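Local coordinates for glutamate--tRNA ligase (Methanothermobacter thermautotrophicus, PDB 3AII), which is an archaeal non-discriminating glutamyl-tRNA synthetase that probably activates glutamate with ATP and passes it to the acceptor end of tRNA(Glu), at residues A502-P507 with M546-A551. Residues are numbered along the deposited sequence; the frame is centred on the assembly and turned at random.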
loop_
_atom_site.group_PDB
_atom_site.type_symbol
_atom_site.label_atom_id
_atom_site.label_comp_id
_atom_site.label_asym_id
_atom_site.label_seq_id
_atom_site.Cartn_x
_atom_site.Cartn_y
_atom_site.Cartn_z
ATOM N N ALA A 502 -4.312 22.629 -18.296
ATOM C CA ALA A 502 -3.957 21.442 -17.534
ATOM C C ALA A 502 -4.469 21.548 -16.115
ATOM O O ALA A 502 -4.772 22.635 -15.628
ATOM C CB ALA A 502 -2.441 21.241 -17.522
ATOM N N GLU A 503 -4.563 20.412 -15.444
ATOM C CA GLU A 503 -4.861 20.420 -14.028
ATOM C C GLU A 503 -4.081 19.322 -13.350
ATOM O O GLU A 503 -3.657 18.354 -13.988
ATOM C CB GLU A 503 -6.354 20.265 -13.766
ATOM C CG GLU A 503 -6.957 18.982 -14.268
ATOM C CD GLU A 503 -8.471 19.004 -14.179
ATOM O OE1 GLU A 503 -9.088 19.887 -14.813
ATOM O OE2 GLU A 503 -9.041 18.144 -13.472
ATOM N N VAL A 504 -3.868 19.507 -12.061
ATOM C CA VAL A 504 -3.134 18.553 -11.254
ATOM C C VAL A 504 -3.994 18.205 -10.052
ATOM O O VAL A 504 -4.487 19.101 -9.348
ATOM C CB VAL A 504 -1.795 19.141 -10.783
ATOM C CG1 VAL A 504 -1.025 18.116 -9.953
ATOM C CG2 VAL A 504 -0.966 19.593 -11.990
ATOM N N ILE A 505 -4.211 16.912 -9.841
ATOM C CA ILE A 505 -4.936 16.459 -8.655
ATOM C C ILE A 505 -3.942 16.252 -7.536
ATOM O O ILE A 505 -2.989 15.486 -7.685
ATOM C CB ILE A 505 -5.708 15.168 -8.914
ATOM C CG1 ILE A 505 -6.591 15.336 -10.148
ATOM C CG2 ILE A 505 -6.514 14.791 -7.672
ATOM C CD1 ILE A 505 -7.524 16.528 -10.082
ATOM N N MET A 506 -4.149 16.953 -6.423
ATOM C CA MET A 506 -3.191 16.940 -5.325
ATOM C C MET A 506 -3.486 15.778 -4.375
ATOM O O MET A 506 -4.519 15.116 -4.503
ATOM C CB MET A 506 -3.195 18.286 -4.576
ATOM C CG MET A 506 -2.997 19.515 -5.462
ATOM S SD MET A 506 -1.438 19.477 -6.386
ATOM C CE MET A 506 -0.247 19.742 -5.102
ATOM N N PRO A 507 -2.565 15.499 -3.447
ATOM C CA PRO A 507 -2.739 14.295 -2.635
ATOM C C PRO A 507 -3.973 14.333 -1.726
ATOM O O PRO A 507 -4.364 13.280 -1.231
ATOM C CB PRO A 507 -1.437 14.229 -1.826
ATOM C CG PRO A 507 -0.440 14.942 -2.697
ATOM C CD PRO A 507 -1.227 16.088 -3.267
ATOM N N MET A 546 -5.093 18.143 -20.202
ATOM C CA MET A 546 -4.274 17.170 -19.488
ATOM C C MET A 546 -4.584 17.149 -17.990
ATOM O O MET A 546 -4.742 18.189 -17.352
ATOM C CB MET A 546 -2.796 17.504 -19.698
ATOM C CG MET A 546 -2.265 17.084 -21.039
ATOM S SD MET A 546 -0.616 17.788 -21.260
ATOM C CE MET A 546 -0.983 19.216 -22.256
ATOM N N VAL A 547 -4.656 15.953 -17.427
ATOM C CA VAL A 547 -4.808 15.816 -15.985
ATOM C C VAL A 547 -3.636 15.027 -15.405
ATOM O O VAL A 547 -3.401 13.891 -15.799
ATOM C CB VAL A 547 -6.117 15.108 -15.637
ATOM C CG1 VAL A 547 -6.261 14.991 -14.135
ATOM C CG2 VAL A 547 -7.292 15.875 -16.247
ATOM N N PHE A 548 -2.907 15.647 -14.479
ATOM C CA PHE A 548 -1.796 15.000 -13.787
ATOM C C PHE A 548 -2.206 14.687 -12.366
ATOM O O PHE A 548 -3.043 15.389 -11.788
ATOM C CB PHE A 548 -0.596 15.951 -13.687
ATOM C CG PHE A 548 0.001 16.336 -15.014
ATOM C CD1 PHE A 548 -0.485 17.426 -15.713
ATOM C CD2 PHE A 548 1.065 15.619 -15.544
ATOM C CE1 PHE A 548 0.070 17.799 -16.933
ATOM C CE2 PHE A 548 1.625 15.977 -16.763
ATOM C CZ PHE A 548 1.127 17.071 -17.461
ATOM N N TYR A 549 -1.588 13.654 -11.801
ATOM C CA TYR A 549 -1.666 13.364 -10.373
ATOM C C TYR A 549 -0.330 13.672 -9.690
ATOM O O TYR A 549 0.716 13.162 -10.085
ATOM C CB TYR A 549 -2.109 11.905 -10.132
ATOM C CG TYR A 549 -3.612 11.765 -10.133
ATOM C CD1 TYR A 549 -4.297 11.362 -8.988
ATOM C CD2 TYR A 549 -4.350 12.081 -11.262
ATOM C CE1 TYR A 549 -5.681 11.270 -8.984
ATOM C CE2 TYR A 549 -5.731 11.991 -11.269
ATOM C CZ TYR A 549 -6.390 11.590 -10.120
ATOM O OH TYR A 549 -7.768 11.504 -10.121
ATOM N N TYR A 550 -0.378 14.518 -8.661
ATOM C CA TYR A 550 0.812 14.989 -7.958
ATOM C C TYR A 550 1.488 13.919 -7.116
ATOM O O TYR A 550 0.838 13.223 -6.324
ATOM C CB TYR A 550 0.422 16.162 -7.064
ATOM C CG TYR A 550 1.562 17.007 -6.536
ATOM C CD1 TYR A 550 2.090 18.042 -7.306
ATOM C CD2 TYR A 550 2.084 16.803 -5.257
ATOM C CE1 TYR A 550 3.118 18.835 -6.825
ATOM C CE2 TYR A 550 3.107 17.609 -4.763
ATOM C CZ TYR A 550 3.617 18.623 -5.558
ATOM O OH TYR A 550 4.639 19.434 -5.097
ATOM N N ALA A 551 2.800 13.789 -7.271
ATOM C CA ALA A 551 3.563 12.890 -6.419
ATOM C C ALA A 551 4.097 13.648 -5.213
ATOM O O ALA A 551 3.637 13.441 -4.087
ATOM C CB ALA A 551 4.712 12.243 -7.198
HETATM O O HOH W 1 -1.958 13.361 -5.806
#
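Strands 502-505 and 546-551 run parallel, their short axes inclined by 33° and 4.5 Å apart at closest approach. Four backbone hydrogen bonds join them in the alternating parallel pattern: E503 N gives to M546 O, E503 O receives F548 N, I505 N gives to F548 O at a short 2.7 Å, and I505 O receives Y550 N almost straight, at 178°. A water bonded to both I505 O and Y550 O closes the end of the pairing, so I505 O is gripped twice.

E503 beside V547 and I505 beside Y549 share one face. E503 CG, set between its own N and C (chi1 61°), lies against V547 CG2 at 3.7 Å. I505 sets CB over the centre of one face of the Y549 ring, a CH-pi contact 3.8 Å from the centroid, with CG1 against CE2 and CG2 against CE1. On the face of A502, M546, V504 and F548, V504 CG2 meets F548 CB, and E503 O lies at the edge of the F548 ring, in its plane. Past the strand end, M506 bends at chi2 and chi3 to set CE over the centre of the Y550 ring, 3.6 Å from its centroid; SD stands obliquely, completing a Met-aromatic contact. Y550 OH hydrogen-bonds to F534 O.

This is a parallel junction in a mixed six-stranded sheet, a beta-barrel of the anticodon-binding region: 511-516 flanks 500-505 on its other edge, antiparallel, and 535-541 flanks 546-552 likewise. F406 of strand 402-408 packs on A502 and V504, while P350 from a loop touches I505 and Y549.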